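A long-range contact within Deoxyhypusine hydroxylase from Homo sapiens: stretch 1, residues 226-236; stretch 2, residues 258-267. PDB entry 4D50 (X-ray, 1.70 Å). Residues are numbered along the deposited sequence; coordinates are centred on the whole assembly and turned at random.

Stretch 1, residues 226-236: AVPQLAAALAR
Stretch 2 258-267: ACLAALQAHA

Two helices of one chain lie side by side here, running in the same direction with only 1° between their axes and a closest approach of 10.3 Å. The first helix takes in V227 to A235; the second enters from earlier in the chain and takes in A258 to A265. Phi and psi stay near -62° and -43° through most of both. In the first helix each turn is closed by i to i+4 bonds of 2.8 to 3.0 Å, from L230 N to A226 O at 2.9 Å through A235 N to A231 O at 2.9 Å. The second has the same pattern, less evenly: A262 N to A258 O is weak at 3.3 Å, while L263 N to C259 O measures 3.0 Å.

The register follows the helical repeat. V227 lies beside C259 (CA to CA 6.9 Å), A231 beside A262 (CA to CA 6.2 Å) and A235 beside H266 (CA to CA 7.7 Å), so the facing residues recur every three or four positions. Because the axes are almost parallel, the contact continues as a narrow strip along both helices, burying 334 Å² in all. No hydrogen bond crosses it; shape and apolar contact account for the fit.

At the N-terminal end V227, chi1 t (166°), points toward the second helix, and its CG2 rests 3.7 Å from C259 SG. The cysteine CB leaves its backbone sideways, and chi1 m (-61°) sets the sulfur against the valine methyl. A branched hydrocarbon and a large, polarizable sulfur pack well in this buried place.

The middle is the waist of the contact. A231 and A262 point toward each other, and their CB atoms meet at 4.0 Å, ordinary methyl-to-methyl contact. Alanine suits this point because its side chain ends at CB: the two methyls already touch while the backbones stand at the shortest of the three register distances.

One turn on, L234 supplies the main bump of the first helix. With chi1 t (176°) and chi2 p (61°), it sends CD2 to 4.0 Å from A262 O and 4.4 Å from L263 CD2. L263 starts with its CB directed away, but with chi1 m (-65°) and chi2 t (163°) its end comes nearer, lining the hollow that receives the leucine.

H266 closes this hollow at the C-terminal end. Its backbone turns to phi/psi -110/9°, with H266 N bonded to L263 O at 3.1 Å and only weakly to A262 O at 3.4 Å. Chi1 m (-67°) and a modelled chi2 of -83° carry the ring toward the first helix, where L234 CG sits over one face, 4.1 Å from the ring centroid and 25° off the normal: a CH-pi contact, in which the leucine's C-H meets the ring's pi cloud. The flat imidazole also packs obliquely against A235, whose CB points sideways and whose backbone and methyl both lie against the ring.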

# COMPACT_ATOMS: atom_id res chain seq x y z
N ALA A 226 0.36 9.32 16.81
CA ALA A 226 -0.61 9.40 15.69
C ALA A 226 -1.88 8.60 15.90
O ALA A 226 -2.81 8.80 15.14
CB ALA A 226 0.01 8.91 14.40
N VAL A 227 -1.92 7.77 16.95
CA VAL A 227 -3.06 6.86 17.19
C VAL A 227 -4.42 7.58 17.24
O VAL A 227 -5.33 7.14 16.59
CB VAL A 227 -2.81 5.92 18.38
CG1 VAL A 227 -4.10 5.21 18.84
CG2 VAL A 227 -1.74 4.92 18.05
N PRO A 228 -4.56 8.64 18.08
CA PRO A 228 -5.81 9.33 18.18
C PRO A 228 -6.31 9.78 16.86
O PRO A 228 -7.48 9.63 16.60
CB PRO A 228 -5.49 10.52 19.12
CG PRO A 228 -4.33 10.07 19.92
CD PRO A 228 -3.57 9.10 19.07
N GLN A 229 -5.45 10.37 16.01
CA GLN A 229 -5.87 10.84 14.72
C GLN A 229 -6.21 9.71 13.78
O GLN A 229 -7.15 9.83 13.01
CB GLN A 229 -4.81 11.79 14.18
CG GLN A 229 -4.87 13.15 14.91
CD GLN A 229 -5.94 14.04 14.31
OE1 GLN A 229 -5.94 14.29 13.10
NE2 GLN A 229 -6.85 14.54 15.14
N LEU A 230 -5.45 8.63 13.84
CA LEU A 230 -5.75 7.42 13.01
C LEU A 230 -7.06 6.78 13.39
O LEU A 230 -7.89 6.47 12.53
CB LEU A 230 -4.68 6.40 13.17
CG LEU A 230 -3.33 6.71 12.45
CD1 LEU A 230 -2.26 5.75 12.92
CD2 LEU A 230 -3.48 6.64 10.96
N ALA A 231 -7.29 6.71 14.68
CA ALA A 231 -8.59 6.21 15.20
C ALA A 231 -9.78 7.11 14.88
O ALA A 231 -10.86 6.64 14.49
CB ALA A 231 -8.51 5.95 16.66
N ALA A 232 -9.59 8.42 14.99
CA ALA A 232 -10.63 9.42 14.57
C ALA A 232 -10.96 9.32 13.09
O ALA A 232 -12.08 9.45 12.68
CB ALA A 232 -10.15 10.80 14.86
N ALA A 233 -9.95 9.21 12.24
CA ALA A 233 -10.19 9.01 10.78
C ALA A 233 -11.00 7.72 10.55
O ALA A 233 -11.88 7.70 9.73
CB ALA A 233 -8.89 9.04 9.97
N LEU A 234 -10.55 6.63 11.14
CA LEU A 234 -11.26 5.32 11.08
C LEU A 234 -12.74 5.49 11.48
O LEU A 234 -13.63 4.99 10.78
CB LEU A 234 -10.53 4.23 11.87
CG LEU A 234 -11.29 2.89 11.90
CD1 LEU A 234 -11.56 2.22 10.55
CD2 LEU A 234 -10.53 1.94 12.75
N ALA A 235 -12.95 6.31 12.50
CA ALA A 235 -14.28 6.52 13.03
C ALA A 235 -15.16 7.40 12.19
O ALA A 235 -16.37 7.37 12.37
CB ALA A 235 -14.22 6.99 14.49
N ARG A 236 -14.59 8.16 11.25
CA ARG A 236 -15.37 9.13 10.43
C ARG A 236 -16.07 8.42 9.29
O ARG A 236 -15.46 8.06 8.29
CB ARG A 236 -14.52 10.33 9.93
CG ARG A 236 -14.24 11.39 10.98
CD ARG A 236 -13.76 12.75 10.47
NE ARG A 236 -12.40 12.59 9.97
CZ ARG A 236 -11.29 12.60 10.71
NH1 ARG A 236 -11.34 12.80 12.02
NH2 ARG A 236 -10.10 12.44 10.10
N ALA A 258 -5.04 0.53 22.71
CA ALA A 258 -6.04 1.49 22.27
C ALA A 258 -6.32 1.34 20.74
O ALA A 258 -7.35 1.74 20.26
CB ALA A 258 -5.62 2.90 22.54
N CYS A 259 -5.36 0.82 19.99
CA CYS A 259 -5.57 0.61 18.55
C CYS A 259 -6.53 -0.52 18.39
O CYS A 259 -7.50 -0.47 17.59
CB CYS A 259 -4.30 0.20 17.85
SG CYS A 259 -2.96 1.40 17.96
N LEU A 260 -6.20 -1.57 19.14
CA LEU A 260 -7.03 -2.78 19.21
C LEU A 260 -8.47 -2.51 19.59
O LEU A 260 -9.37 -3.08 19.00
CB LEU A 260 -6.36 -3.86 20.14
CG LEU A 260 -4.95 -4.32 19.72
CD1 LEU A 260 -4.16 -5.20 20.75
CD2 LEU A 260 -4.92 -5.02 18.37
N ALA A 261 -8.75 -1.61 20.55
CA ALA A 261 -10.13 -1.23 20.87
C ALA A 261 -10.82 -0.53 19.71
O ALA A 261 -11.99 -0.79 19.44
CB ALA A 261 -10.19 -0.37 22.13
N ALA A 262 -10.12 0.37 19.00
CA ALA A 262 -10.73 1.06 17.84
C ALA A 262 -11.07 0.11 16.71
O ALA A 262 -12.09 0.25 16.05
CB ALA A 262 -9.82 2.21 17.34
N LEU A 263 -10.19 -0.83 16.43
CA LEU A 263 -10.44 -1.81 15.39
C LEU A 263 -11.68 -2.68 15.78
O LEU A 263 -12.49 -3.01 14.94
CB LEU A 263 -9.23 -2.72 15.23
CG LEU A 263 -7.97 -2.01 14.73
CD1 LEU A 263 -6.70 -2.79 14.96
CD2 LEU A 263 -8.22 -1.78 13.28
N GLN A 264 -11.78 -3.09 17.04
CA GLN A 264 -12.94 -3.93 17.42
C GLN A 264 -14.19 -3.11 17.22
O GLN A 264 -15.23 -3.62 16.84
CB GLN A 264 -12.83 -4.40 18.88
CG GLN A 264 -14.04 -5.14 19.47
CD GLN A 264 -14.35 -6.38 18.70
OE1 GLN A 264 -15.51 -6.83 18.65
NE2 GLN A 264 -13.33 -6.97 18.09
N ALA A 265 -14.12 -1.82 17.55
CA ALA A 265 -15.28 -0.94 17.40
C ALA A 265 -15.82 -0.95 15.99
O ALA A 265 -17.00 -0.73 15.77
CB ALA A 265 -14.96 0.49 17.84
N HIS A 266 -14.96 -1.18 15.00
CA HIS A 266 -15.38 -1.06 13.59
C HIS A 266 -15.45 -2.43 12.92
O HIS A 266 -15.65 -2.52 11.72
CB HIS A 266 -14.43 -0.05 12.85
CG HIS A 266 -14.58 1.34 13.37
ND1 HIS A 266 -15.57 2.19 12.95
CD2 HIS A 266 -13.97 1.97 14.41
CE1 HIS A 266 -15.58 3.27 13.70
NE2 HIS A 266 -14.58 3.20 14.55
N ALA A 267 -15.32 -3.51 13.67
CA ALA A 267 -15.30 -4.84 13.03
C ALA A 267 -16.62 -5.24 12.35
O ALA A 267 -16.60 -6.15 11.50
CB ALA A 267 -14.88 -5.89 14.05